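Local atomic coordinates of hypothetical protein TM1631 (Thermotoga maritima, PDB entry 1VPQ), a protein that is of unknown function but belongs to the DUF72 family of TIM-barrel proteins and may bind an anionic ligand at the mouth of the barrel. Residues V53-T58 with R66-M71; R109-L114 with Q118-T123; Q39-Y44 with P77-T82; F81-P86 with E105-Q110. All coordinates share one frame; numbering follows the deposited sequence.

Contact 1. Residues V53-T58 with R66-M71; sequences VELNFT and RSFVQM
F68 reaches from helix 65-72 to L55 and F57 on and just beyond strand 52-55, and its ring takes both on the same face. With CG anti to the backbone N (chi1 -175°), the ring stands out from the helix toward the strand. F68 CB has F57 CE1 3.9 Å away. At CG the F57 ring is still the neighbour, and F68 CD2 lies 3.8 Å from F57 CZ. Farther out the partner changes: F68 CE1 and CZ come up against L55 CD1, the CZ contact being 3.4 Å. L55 CD1 sits over the F68 face as a CH-pi contact, 3.8 Å from the ring centroid. The two phenyl rings meet obliquely, their planes at 59°. F81 adds an edge-to-face partner for F68, and W65 does the same for F57. This is the apolar seam between strand and following helix in a beta-alpha-beta unit, here strand 52-55, helix 65-72 and strand 80-84 of a TIM barrel.

Contact 2. Residues R109-L114 with Q118-T123; sequences RQIEPL and QRLKMT
L114 O takes two backbone bonds from the chain that leaves helix 101-116. The bond from R119 N to L114 O is 2.8 Å long, and its donor lies almost on the line of the L114 C=O. The second, from L120 N to L114 O, is longer at 3.3 Å and arrives from well above the carbonyl plane. Q118, with positive phi, is the first residue past the helix and closes its last turn in a Schellman motif. The apolar part lies one turn back: I111 CD1 presses on L120 CD2 at 3.4 Å, tighter than ordinary van der Waals contact. I111 carries CG1 between its backbone N and carbonyl carbon (chi1 67°), which sends CD1 toward the strand. T123 OG1 comes within 4.1 Å of I111 CD1, while its hydrogen bond goes to Y148 OH. The R119 side chain starts beside L114 O and then leads away. Two N-H groups on one carbonyl oxygen thus tie the turn to the helix end, while the I111-L120 contact is purely apolar.

Contact 3. Residues Q39-Y44 with P77-T82; sequences QFLKYY and PDFYFT
The rings of Y44 and F79 meet rim to rim, with their planes almost perpendicular at 87° and neither lying over the other's face. Their centroids are 6.0 Å apart. Y44 CE1 approaches the edge of the F79 ring near its plane and comes to 3.6 Å from F79 CZ; Y44 CD1 follows at 3.7 Å from the same atom. In return F79 CE1 lies in the plane of the Y44 ring. A chi1 near 180° in both residues (-179° for Y44, -169° for F79) swings each ring away from its own backbone N, and the two side chains reach across from helix 40-46 and from the segment that leads into strand 80-84 to cross at about a right angle. L41, one turn earlier on the helix, brings its CD1 obliquely to the same outer end of the ring, 3.9 Å from F79 CE2. V53 of the intervening strand 52-55 touches both aromatic rings, and W45 adds a further ring against F79. No hydrogen bond crosses here. The one polar tip, Y44 OH, is bonded to I52 O and T18 N, so the buried hydroxyl is satisfied by backbone and the contact between the two segments is carried by apolar carbons.

Contact 4. Residues F81-P86 with E105-Q110; sequences FTVKTP and ENFTRQ. With SO4 (sulfate ion), chain B.
Where P86 lies against F107, strand 80-84 ends at the mouth of the barrel, next to a site that holds a sulfate ion. F107 projects from helix 101-116, a chi1 of 166° extending its ring away from the helix backbone and under the turn that follows the strand. P86 CD rides over one face, offset toward the rim, 3.6 Å from F107 CD1 and 4.0 Å from the ring centroid, a CH-pi contact. T85 CA also lies over the ring, 4.3 Å from F107 CZ. V83 CG1 touches more lightly at the edge, 4.5 Å from F107 CE1, and K84 O comes to 3.8 Å from that same F107 carbon. On the helix, Q110 folds back so that its NE2 bonds N106 O at 2.6 Å.

K84 points the other way. Its chain, extended beyond CG, carries NZ to a hydrogen bond of 2.7 Å with O4 of the sulfate, and NZ is also bonded to Q126 OE1. R203, R157 and Y220 bind the same ion, which probably came from the crystallisation liquor; the basic groups around it are consistent with a pocket for an anionic ligand. The strand end and the loop after it thus serve two sides: V83, T85 and P86 meet F107, while K84 turns to the sulfate, as in TIM barrels, where active sites lie at the C-terminal ends of the strands.

How the contacts relate
All four contacts meet on three neighbouring parallel strands of the barrel, 52-55, 80-84 and 120-126, and on the helices outside them. Along the chain contact 1 is nested inside the loop closed by contact 3; contact 4 then starts on F81 and T82, where contact 3 ends, and contact 2 starts on R109 and Q110, where contact 4 ends. Contacts 2 and 4 share helix 101-116, their centres about 7 Å apart, whereas contacts 3 and 4 lie at the two ends of strand 80-84, with centres about 18 Å apart. Backbone bonds such as L55 N to T82 O and K121 N to F81 O tie the strands together, so helices 40-46, 65-72 and 101-116 pack round one continuous piece of barrel wall.

Contact 1. Residues V53-T58 with R66-M71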
loop_
_atom_site.group_PDB
_atom_site.type_symbol
_atom_site.label_atom_id
_atom_site.label_comp_id
_atom_site.label_asym_id
_atom_site.label_seq_id
_atom_site.Cartn_x
_atom_site.Cartn_y
_atom_site.Cartn_z
ATOM N N VAL A 53 -0.797 5.192 -7.517
ATOM C CA VAL A 53 -0.035 3.953 -7.465
ATOM C C VAL A 53 0.754 3.948 -6.163
ATOM O O VAL A 53 1.156 4.999 -5.677
ATOM C CB VAL A 53 0.894 3.777 -8.708
ATOM C CG1 VAL A 53 1.987 4.842 -8.755
ATOM C CG2 VAL A 53 1.506 2.383 -8.751
ATOM N N GLU A 54 0.937 2.763 -5.592
ATOM C CA GLU A 54 1.710 2.574 -4.372
ATOM C C GLU A 54 3.096 2.049 -4.739
ATOM O O GLU A 54 3.212 1.038 -5.420
ATOM C CB GLU A 54 0.989 1.575 -3.480
ATOM C CG GLU A 54 1.662 1.272 -2.160
ATOM C CD GLU A 54 1.009 0.102 -1.464
ATOM O OE1 GLU A 54 1.367 -1.042 -1.809
ATOM O OE2 GLU A 54 0.140 0.334 -0.588
ATOM N N LEU A 55 4.140 2.729 -4.265
ATOM C CA LEU A 55 5.514 2.422 -4.673
ATOM C C LEU A 55 6.439 1.981 -3.534
ATOM O O LEU A 55 6.270 2.364 -2.380
ATOM C CB LEU A 55 6.115 3.629 -5.396
ATOM C CG LEU A 55 5.449 3.945 -6.742
ATOM C CD1 LEU A 55 5.824 5.322 -7.232
ATOM C CD2 LEU A 55 5.803 2.896 -7.788
ATOM N N ASN A 56 7.415 1.152 -3.894
ATOM C CA ASN A 56 8.464 0.728 -2.985
ATOM C C ASN A 56 9.796 0.794 -3.716
ATOM O O ASN A 56 10.126 -0.088 -4.513
ATOM C CB ASN A 56 8.199 -0.691 -2.473
ATOM C CG ASN A 56 9.291 -1.201 -1.535
ATOM O OD1 ASN A 56 9.938 -0.432 -0.821
ATOM N ND2 ASN A 56 9.489 -2.512 -1.533
ATOM N N PHE A 57 10.556 1.847 -3.433
ATOM C CA PHE A 57 11.821 2.086 -4.106
ATOM C C PHE A 57 12.923 1.314 -3.427
ATOM O O PHE A 57 13.204 1.525 -2.252
ATOM C CB PHE A 57 12.159 3.574 -4.100
ATOM C CG PHE A 57 11.131 4.418 -4.780
ATOM C CD1 PHE A 57 11.108 4.522 -6.161
ATOM C CD2 PHE A 57 10.168 5.090 -4.040
ATOM C CE1 PHE A 57 10.146 5.293 -6.795
ATOM C CE2 PHE A 57 9.209 5.864 -4.662
ATOM C CZ PHE A 57 9.194 5.967 -6.041
ATOM N N THR A 58 13.532 0.404 -4.174
ATOM C CA THR A 58 14.700 -0.323 -3.705
ATOM C C THR A 58 15.749 -0.258 -4.811
ATOM O O THR A 58 15.572 0.466 -5.792
ATOM C CB THR A 58 14.350 -1.782 -3.384
ATOM O OG1 THR A 58 14.142 -2.505 -4.600
ATOM C CG2 THR A 58 13.095 -1.862 -2.526
ATOM N N ARG A 66 15.439 7.941 -9.107
ATOM C CA ARG A 66 15.865 8.946 -10.083
ATOM C C ARG A 66 14.975 8.937 -11.323
ATOM O O ARG A 66 14.424 9.970 -11.709
ATOM C CB ARG A 66 17.321 8.708 -10.499
ATOM N N SER A 67 14.827 7.760 -11.925
ATOM C CA SER A 67 14.020 7.598 -13.139
ATOM C C SER A 67 12.546 7.896 -12.916
ATOM O O SER A 67 11.842 8.249 -13.856
ATOM C CB SER A 67 14.172 6.188 -13.714
ATOM O OG SER A 67 15.485 5.990 -14.222
ATOM N N PHE A 68 12.079 7.748 -11.681
ATOM C CA PHE A 68 10.707 8.117 -11.338
ATOM C C PHE A 68 10.531 9.638 -11.271
ATOM O O PHE A 68 9.580 10.180 -11.830
ATOM C CB PHE A 68 10.289 7.493 -10.009
ATOM C CG PHE A 68 8.844 7.732 -9.668
ATOM C CD1 PHE A 68 7.840 7.049 -10.345
ATOM C CD2 PHE A 68 8.487 8.652 -8.688
ATOM C CE1 PHE A 68 6.500 7.269 -10.046
ATOM C CE2 PHE A 68 7.149 8.877 -8.376
ATOM C CZ PHE A 68 6.152 8.187 -9.057
ATOM N N VAL A 69 11.454 10.310 -10.591
ATOM C CA VAL A 69 11.395 11.763 -10.401
ATOM C C VAL A 69 11.543 12.544 -11.730
ATOM O O VAL A 69 10.927 13.603 -11.907
ATOM C CB VAL A 69 12.447 12.222 -9.352
ATOM C CG1 VAL A 69 12.518 13.737 -9.252
ATOM C CG2 VAL A 69 12.110 11.644 -7.990
ATOM N N GLN A 70 12.344 12.023 -12.656
ATOM C CA GLN A 70 12.456 12.606 -14.001
ATOM C C GLN A 70 11.188 12.352 -14.826
ATOM O O GLN A 70 10.704 13.232 -15.537
ATOM C CB GLN A 70 13.670 12.029 -14.731
ATOM C CG GLN A 70 15.010 12.376 -14.086
ATOM C CD GLN A 70 16.172 11.589 -14.673
ATOM O OE1 GLN A 70 16.012 10.840 -15.641
ATOM N NE2 GLN A 70 17.352 11.754 -14.084
ATOM N N MET A 71 10.660 11.138 -14.711
ATOM C CA MET A 71 9.446 10.714 -15.418
ATOM C C MET A 71 8.185 11.391 -14.854
ATOM O O MET A 71 7.136 11.409 -15.498
ATOM C CB MET A 71 9.328 9.191 -15.310
ATOM C CG MET A 71 8.403 8.501 -16.304
ATOM S SD MET A 71 8.756 6.711 -16.435
ATOM C CE MET A 71 8.802 6.209 -14.709
#

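Contact 2. Residues R109-L114 with Q118-T123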
loop_
_atom_site.group_PDB
_atom_site.type_symbol
_atom_site.label_atom_id
_atom_site.label_comp_id
_atom_site.label_asym_id
_atom_site.label_seq_id
_atom_site.Cartn_x
_atom_site.Cartn_y
_atom_site.Cartn_z
ATOM N N ARG A 109 13.932 13.544 3.516
ATOM C CA ARG A 109 14.687 14.350 2.563
ATOM C C ARG A 109 14.479 13.842 1.135
ATOM O O ARG A 109 14.161 14.628 0.243
ATOM C CB ARG A 109 16.176 14.351 2.925
ATOM N N GLN A 110 14.635 12.534 0.924
ATOM C CA GLN A 110 14.435 11.954 -0.411
ATOM C C GLN A 110 13.085 12.395 -0.961
ATOM O O GLN A 110 13.012 12.957 -2.043
ATOM C CB GLN A 110 14.463 10.416 -0.429
ATOM C CG GLN A 110 15.426 9.726 0.510
ATOM C CD GLN A 110 16.852 10.123 0.286
ATOM O OE1 GLN A 110 17.355 10.059 -0.834
ATOM N NE2 GLN A 110 17.525 10.529 1.354
ATOM N N ILE A 111 12.026 12.147 -0.194
ATOM C CA ILE A 111 10.650 12.365 -0.664
ATOM C C ILE A 111 10.076 13.751 -0.337
ATOM O O ILE A 111 8.903 14.006 -0.613
ATOM C CB ILE A 111 9.683 11.287 -0.108
ATOM C CG1 ILE A 111 9.528 11.419 1.411
ATOM C CG2 ILE A 111 10.171 9.891 -0.503
ATOM C CD1 ILE A 111 8.344 10.687 1.959
ATOM N N GLU A 112 10.891 14.625 0.261
ATOM C CA GLU A 112 10.495 16.023 0.540
ATOM C C GLU A 112 10.000 16.765 -0.711
ATOM O O GLU A 112 8.988 17.468 -0.642
ATOM C CB GLU A 112 11.642 16.803 1.201
ATOM C CG GLU A 112 11.299 18.251 1.595
ATOM C CD GLU A 112 10.147 18.362 2.594
ATOM O OE1 GLU A 112 9.934 17.422 3.392
ATOM O OE2 GLU A 112 9.455 19.406 2.586
ATOM N N PRO A 113 10.714 16.624 -1.851
ATOM C CA PRO A 113 10.231 17.123 -3.138
ATOM C C PRO A 113 8.733 16.936 -3.362
ATOM O O PRO A 113 7.995 17.901 -3.580
ATOM C CB PRO A 113 10.997 16.248 -4.163
ATOM C CG PRO A 113 11.900 15.349 -3.368
ATOM C CD PRO A 113 12.036 15.998 -2.027
ATOM N N LEU A 114 8.299 15.688 -3.278
ATOM C CA LEU A 114 7.020 15.288 -3.836
ATOM C C LEU A 114 5.861 15.564 -2.899
ATOM O O LEU A 114 4.721 15.659 -3.340
ATOM C CB LEU A 114 7.093 13.822 -4.263
ATOM C CG LEU A 114 8.301 13.604 -5.193
ATOM C CD1 LEU A 114 8.412 12.179 -5.695
ATOM C CD2 LEU A 114 8.264 14.569 -6.383
ATOM N N GLN A 118 2.820 18.091 -3.800
ATOM C CA GLN A 118 1.488 17.555 -3.530
ATOM C C GLN A 118 1.176 16.294 -4.332
ATOM O O GLN A 118 0.036 16.066 -4.737
ATOM C CB GLN A 118 0.438 18.635 -3.780
ATOM C CG GLN A 118 0.808 19.966 -3.173
ATOM C CD GLN A 118 -0.391 20.840 -2.918
ATOM O OE1 GLN A 118 -0.668 21.198 -1.775
ATOM N NE2 GLN A 118 -1.123 21.179 -3.980
ATOM N N ARG A 119 2.198 15.478 -4.549
ATOM C CA ARG A 119 2.058 14.228 -5.287
ATOM C C ARG A 119 1.960 13.060 -4.315
ATOM O O ARG A 119 1.358 12.036 -4.630
ATOM C CB ARG A 119 3.240 14.034 -6.240
ATOM C CG ARG A 119 3.723 15.335 -6.879
ATOM C CD ARG A 119 4.151 15.176 -8.325
ATOM N NE ARG A 119 3.015 14.901 -9.212
ATOM C CZ ARG A 119 3.003 15.109 -10.529
ATOM N NH1 ARG A 119 4.056 15.611 -11.162
ATOM N NH2 ARG A 119 1.919 14.812 -11.219
ATOM N N LEU A 120 2.552 13.225 -3.131
ATOM C CA LEU A 120 2.553 12.197 -2.100
ATOM C C LEU A 120 1.352 12.335 -1.179
ATOM O O LEU A 120 1.202 13.344 -0.493
ATOM C CB LEU A 120 3.839 12.269 -1.276
ATOM C CG LEU A 120 3.965 11.227 -0.156
ATOM C CD1 LEU A 120 3.694 9.827 -0.669
ATOM C CD2 LEU A 120 5.335 11.277 0.493
ATOM N N LYS A 121 0.513 11.302 -1.163
ATOM C CA LYS A 121 -0.719 11.292 -0.367
ATOM C C LYS A 121 -0.549 10.614 0.998
ATOM O O LYS A 121 -1.246 10.968 1.955
ATOM C CB LYS A 121 -1.842 10.587 -1.145
ATOM C CG LYS A 121 -2.359 11.348 -2.365
ATOM C CD LYS A 121 -3.232 12.523 -1.985
ATOM C CE LYS A 121 -4.273 12.822 -3.051
ATOM N NZ LYS A 121 -5.028 14.066 -2.751
ATOM N N MET A 122 0.352 9.638 1.079
ATOM C CA MET A 122 0.497 8.809 2.281
ATOM C C MET A 122 1.791 7.996 2.255
ATOM O O MET A 122 2.245 7.567 1.192
ATOM C CB MET A 122 -0.702 7.857 2.395
ATOM C CG MET A 122 -0.801 7.025 3.677
ATOM S SD MET A 122 -1.473 7.890 5.102
ATOM C CE MET A 122 -3.065 8.491 4.551
ATOM N N THR A 123 2.379 7.802 3.437
ATOM C CA THR A 123 3.527 6.907 3.604
ATOM C C THR A 123 3.082 5.645 4.335
ATOM O O THR A 123 2.340 5.713 5.306
ATOM C CB THR A 123 4.692 7.600 4.343
ATOM O OG1 THR A 123 5.180 8.672 3.532
ATOM C CG2 THR A 123 5.848 6.632 4.605
#

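Contact 3. Residues Q39-Y44 with P77-T82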
loop_
_atom_site.group_PDB
_atom_site.type_symbol
_atom_site.label_atom_id
_atom_site.label_comp_id
_atom_site.label_asym_id
_atom_site.label_seq_id
_atom_site.Cartn_x
_atom_site.Cartn_y
_atom_site.Cartn_z
ATOM N N GLN A 39 7.049 3.378 -21.385
ATOM C CA GLN A 39 5.674 3.870 -21.565
ATOM C C GLN A 39 4.670 3.188 -20.628
ATOM O O GLN A 39 3.467 3.401 -20.753
ATOM C CB GLN A 39 5.237 3.686 -23.021
ATOM N N PHE A 40 5.170 2.381 -19.692
ATOM C CA PHE A 40 4.318 1.687 -18.722
ATOM C C PHE A 40 3.534 2.664 -17.852
ATOM O O PHE A 40 2.333 2.489 -17.643
ATOM C CB PHE A 40 5.145 0.795 -17.778
ATOM C CG PHE A 40 5.576 -0.532 -18.357
ATOM C CD1 PHE A 40 5.092 -1.006 -19.569
ATOM C CD2 PHE A 40 6.456 -1.329 -17.636
ATOM C CE1 PHE A 40 5.506 -2.239 -20.065
ATOM C CE2 PHE A 40 6.872 -2.561 -18.118
ATOM C CZ PHE A 40 6.398 -3.020 -19.338
ATOM N N LEU A 41 4.220 3.672 -17.321
ATOM C CA LEU A 41 3.578 4.618 -16.415
ATOM C C LEU A 41 2.518 5.453 -17.142
ATOM O O LEU A 41 1.433 5.649 -16.619
ATOM C CB LEU A 41 4.604 5.526 -15.721
ATOM C CG LEU A 41 3.999 6.538 -14.728
ATOM C CD1 LEU A 41 3.239 5.853 -13.585
ATOM C CD2 LEU A 41 5.066 7.459 -14.174
ATOM N N LYS A 42 2.846 5.936 -18.339
ATOM C CA LYS A 42 1.884 6.677 -19.155
ATOM C C LYS A 42 0.659 5.822 -19.483
ATOM O O LYS A 42 -0.471 6.298 -19.384
ATOM C CB LYS A 42 2.527 7.186 -20.443
ATOM C CG LYS A 42 1.607 8.055 -21.288
ATOM C CD LYS A 42 2.370 8.679 -22.427
ATOM C CE LYS A 42 1.526 9.677 -23.201
ATOM N NZ LYS A 42 2.382 10.470 -24.138
ATOM N N TYR A 43 0.888 4.563 -19.853
ATOM C CA TYR A 43 -0.209 3.636 -20.143
ATOM C C TYR A 43 -1.066 3.378 -18.906
ATOM O O TYR A 43 -2.286 3.290 -18.993
ATOM C CB TYR A 43 0.307 2.300 -20.696
ATOM C CG TYR A 43 -0.761 1.531 -21.449
ATOM C CD1 TYR A 43 -1.649 0.685 -20.780
ATOM C CD2 TYR A 43 -0.909 1.676 -22.831
ATOM C CE1 TYR A 43 -2.643 -0.018 -21.474
ATOM C CE2 TYR A 43 -1.900 0.984 -23.532
ATOM C CZ TYR A 43 -2.762 0.139 -22.850
ATOM O OH TYR A 43 -3.737 -0.549 -23.543
ATOM N N TYR A 44 -0.409 3.250 -17.763
ATOM C CA TYR A 44 -1.073 3.070 -16.479
ATOM C C TYR A 44 -2.093 4.193 -16.165
ATOM O O TYR A 44 -3.253 3.906 -15.863
ATOM C CB TYR A 44 0.003 2.970 -15.389
ATOM C CG TYR A 44 -0.485 2.752 -13.981
ATOM C CD1 TYR A 44 -0.801 3.834 -13.162
ATOM C CD2 TYR A 44 -0.595 1.475 -13.455
ATOM C CE1 TYR A 44 -1.242 3.648 -11.859
ATOM C CE2 TYR A 44 -1.027 1.273 -12.143
ATOM C CZ TYR A 44 -1.356 2.368 -11.351
ATOM O OH TYR A 44 -1.787 2.188 -10.054
ATOM N N PRO A 77 -0.700 16.747 -13.342
ATOM C CA PRO A 77 -0.884 17.185 -11.951
ATOM C C PRO A 77 -1.749 16.274 -11.072
ATOM O O PRO A 77 -1.477 16.138 -9.879
ATOM C CB PRO A 77 -1.571 18.547 -12.101
ATOM C CG PRO A 77 -1.220 19.021 -13.443
ATOM C CD PRO A 77 -1.019 17.822 -14.300
ATOM N N ASP A 78 -2.782 15.669 -11.653
ATOM C CA ASP A 78 -3.717 14.826 -10.893
ATOM C C ASP A 78 -3.319 13.344 -10.902
ATOM O O ASP A 78 -4.172 12.463 -11.012
ATOM C CB ASP A 78 -5.165 15.017 -11.393
ATOM C CG ASP A 78 -5.396 14.453 -12.795
ATOM O OD1 ASP A 78 -4.455 14.470 -13.622
ATOM O OD2 ASP A 78 -6.528 13.996 -13.072
ATOM N N PHE A 79 -2.023 13.070 -10.794
ATOM C CA PHE A 79 -1.555 11.713 -10.546
ATOM C C PHE A 79 -0.759 11.708 -9.255
ATOM O O PHE A 79 0.159 12.508 -9.078
ATOM C CB PHE A 79 -0.715 11.178 -11.699
ATOM C CG PHE A 79 -0.431 9.709 -11.591
ATOM C CD1 PHE A 79 -1.430 8.775 -11.838
ATOM C CD2 PHE A 79 0.830 9.256 -11.228
ATOM C CE1 PHE A 79 -1.174 7.413 -11.731
ATOM C CE2 PHE A 79 1.096 7.898 -11.123
ATOM C CZ PHE A 79 0.089 6.974 -11.378
ATOM N N TYR A 80 -1.129 10.791 -8.365
ATOM C CA TYR A 80 -0.633 10.757 -7.000
ATOM C C TYR A 80 -0.005 9.419 -6.688
ATOM O O TYR A 80 -0.149 8.462 -7.436
ATOM C CB TYR A 80 -1.783 10.987 -6.025
ATOM C CG TYR A 80 -2.543 12.254 -6.293
ATOM C CD1 TYR A 80 -2.057 13.485 -5.864
ATOM C CD2 TYR A 80 -3.747 12.230 -6.991
ATOM C CE1 TYR A 80 -2.757 14.654 -6.111
ATOM C CE2 TYR A 80 -4.448 13.392 -7.248
ATOM C CZ TYR A 80 -3.950 14.596 -6.807
ATOM O OH TYR A 80 -4.655 15.739 -7.066
ATOM N N PHE A 81 0.684 9.344 -5.562
ATOM C CA PHE A 81 1.189 8.061 -5.121
ATOM C C PHE A 81 1.317 7.961 -3.611
ATOM O O PHE A 81 1.214 8.958 -2.900
ATOM C CB PHE A 81 2.507 7.715 -5.840
ATOM C CG PHE A 81 3.636 8.653 -5.546
ATOM C CD1 PHE A 81 3.690 9.905 -6.142
ATOM C CD2 PHE A 81 4.667 8.269 -4.693
ATOM C CE1 PHE A 81 4.744 10.768 -5.870
ATOM C CE2 PHE A 81 5.729 9.128 -4.419
ATOM C CZ PHE A 81 5.764 10.374 -5.001
ATOM N N THR A 82 1.466 6.723 -3.148
ATOM C CA THR A 82 1.832 6.409 -1.771
ATOM C C THR A 82 3.153 5.652 -1.801
ATOM O O THR A 82 3.507 5.043 -2.817
ATOM C CB THR A 82 0.784 5.535 -1.082
ATOM O OG1 THR A 82 0.666 4.290 -1.782
ATOM C CG2 THR A 82 -0.568 6.234 -1.048
#

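Contact 4. Residues F81-P86 with E105-Q110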
loop_
_atom_site.group_PDB
_atom_site.type_symbol
_atom_site.label_atom_id
_atom_site.label_comp_id
_atom_site.label_asym_id
_atom_site.label_seq_id
_atom_site.Cartn_x
_atom_site.Cartn_y
_atom_site.Cartn_z
ATOM N N PHE A 81 0.684 9.344 -5.562
ATOM C CA PHE A 81 1.189 8.061 -5.121
ATOM C C PHE A 81 1.317 7.961 -3.611
ATOM O O PHE A 81 1.214 8.958 -2.900
ATOM C CB PHE A 81 2.507 7.715 -5.840
ATOM C CG PHE A 81 3.636 8.653 -5.546
ATOM C CD1 PHE A 81 3.690 9.905 -6.142
ATOM C CD2 PHE A 81 4.667 8.269 -4.693
ATOM C CE1 PHE A 81 4.744 10.768 -5.870
ATOM C CE2 PHE A 81 5.729 9.128 -4.419
ATOM C CZ PHE A 81 5.764 10.374 -5.001
ATOM N N THR A 82 1.466 6.723 -3.148
ATOM C CA THR A 82 1.832 6.409 -1.771
ATOM C C THR A 82 3.153 5.652 -1.801
ATOM O O THR A 82 3.507 5.043 -2.817
ATOM C CB THR A 82 0.784 5.535 -1.082
ATOM O OG1 THR A 82 0.666 4.290 -1.782
ATOM C CG2 THR A 82 -0.568 6.234 -1.048
ATOM N N VAL A 83 3.888 5.694 -0.694
ATOM C CA VAL A 83 5.253 5.160 -0.670
ATOM C C VAL A 83 5.502 4.328 0.580
ATOM O O VAL A 83 5.090 4.706 1.672
ATOM C CB VAL A 83 6.322 6.294 -0.722
ATOM C CG1 VAL A 83 7.688 5.741 -1.120
ATOM C CG2 VAL A 83 5.926 7.344 -1.704
ATOM N N LYS A 84 6.198 3.205 0.409
ATOM C CA LYS A 84 6.650 2.407 1.545
ATOM C C LYS A 84 7.873 3.052 2.207
ATOM O O LYS A 84 8.781 3.530 1.517
ATOM C CB LYS A 84 6.986 0.975 1.112
ATOM C CG LYS A 84 5.788 0.058 1.008
ATOM C CD LYS A 84 6.222 -1.395 0.931
ATOM C CE LYS A 84 5.048 -2.349 1.097
ATOM N NZ LYS A 84 5.495 -3.775 1.172
ATOM N N THR A 85 7.891 3.051 3.542
ATOM C CA THR A 85 9.071 3.454 4.316
ATOM C C THR A 85 10.226 2.520 3.964
ATOM O O THR A 85 9.999 1.434 3.417
ATOM C CB THR A 85 8.854 3.352 5.855
ATOM O OG1 THR A 85 8.637 1.983 6.225
ATOM C CG2 THR A 85 7.686 4.217 6.328
ATOM N N PRO A 86 11.470 2.920 4.301
ATOM C CA PRO A 86 12.584 1.995 4.070
ATOM C C PRO A 86 12.382 0.681 4.827
ATOM O O PRO A 86 11.657 0.647 5.830
ATOM C CB PRO A 86 13.804 2.759 4.602
ATOM C CG PRO A 86 13.393 4.190 4.616
ATOM C CD PRO A 86 11.924 4.189 4.898
ATOM N N GLU A 105 14.347 10.551 8.853
ATOM C CA GLU A 105 14.775 11.916 8.500
ATOM C C GLU A 105 15.487 11.923 7.154
ATOM O O GLU A 105 15.265 12.804 6.325
ATOM C CB GLU A 105 15.700 12.496 9.572
ATOM C CG GLU A 105 14.968 12.906 10.849
ATOM C CD GLU A 105 15.883 13.526 11.899
ATOM O OE1 GLU A 105 17.042 13.064 12.051
ATOM O OE2 GLU A 105 15.431 14.476 12.583
ATOM N N ASN A 106 16.353 10.935 6.964
ATOM C CA ASN A 106 17.044 10.714 5.700
ATOM C C ASN A 106 16.044 10.485 4.570
ATOM O O ASN A 106 16.115 11.117 3.514
ATOM C CB ASN A 106 17.959 9.498 5.844
ATOM C CG ASN A 106 18.892 9.330 4.676
ATOM O OD1 ASN A 106 18.786 8.360 3.920
ATOM N ND2 ASN A 106 19.822 10.270 4.518
ATOM N N PHE A 107 15.114 9.570 4.830
ATOM C CA PHE A 107 14.016 9.229 3.918
ATOM C C PHE A 107 13.119 10.423 3.610
ATOM O O PHE A 107 12.691 10.591 2.477
ATOM C CB PHE A 107 13.190 8.101 4.536
ATOM C CG PHE A 107 11.856 7.866 3.877
ATOM C CD1 PHE A 107 11.763 7.104 2.722
ATOM C CD2 PHE A 107 10.687 8.366 4.447
ATOM C CE1 PHE A 107 10.532 6.861 2.132
ATOM C CE2 PHE A 107 9.454 8.134 3.867
ATOM C CZ PHE A 107 9.370 7.379 2.710
ATOM N N THR A 108 12.834 11.243 4.621
ATOM C CA THR A 108 11.997 12.435 4.446
ATOM C C THR A 108 12.619 13.365 3.413
ATOM O O THR A 108 11.925 13.903 2.552
ATOM C CB THR A 108 11.806 13.209 5.768
ATOM O OG1 THR A 108 11.182 12.363 6.737
ATOM C CG2 THR A 108 10.935 14.436 5.562
ATOM N N ARG A 109 13.932 13.544 3.516
ATOM C CA ARG A 109 14.687 14.350 2.563
ATOM C C ARG A 109 14.479 13.842 1.135
ATOM O O ARG A 109 14.161 14.628 0.243
ATOM C CB ARG A 109 16.176 14.351 2.925
ATOM N N GLN A 110 14.635 12.534 0.924
ATOM C CA GLN A 110 14.435 11.954 -0.411
ATOM C C GLN A 110 13.085 12.395 -0.961
ATOM O O GLN A 110 13.012 12.957 -2.043
ATOM C CB GLN A 110 14.463 10.416 -0.429
ATOM C CG GLN A 110 15.426 9.726 0.510
ATOM C CD GLN A 110 16.852 10.123 0.286
ATOM O OE1 GLN A 110 17.355 10.059 -0.834
ATOM N NE2 GLN A 110 17.525 10.529 1.354
HETATM S S SO4 B . 3.334 -6.718 1.135
HETATM O O1 SO4 B . 2.602 -6.451 2.370
HETATM O O2 SO4 B . 4.636 -7.304 1.433
HETATM O O3 SO4 B . 2.552 -7.652 0.339
HETATM O O4 SO4 B . 3.552 -5.464 0.423
#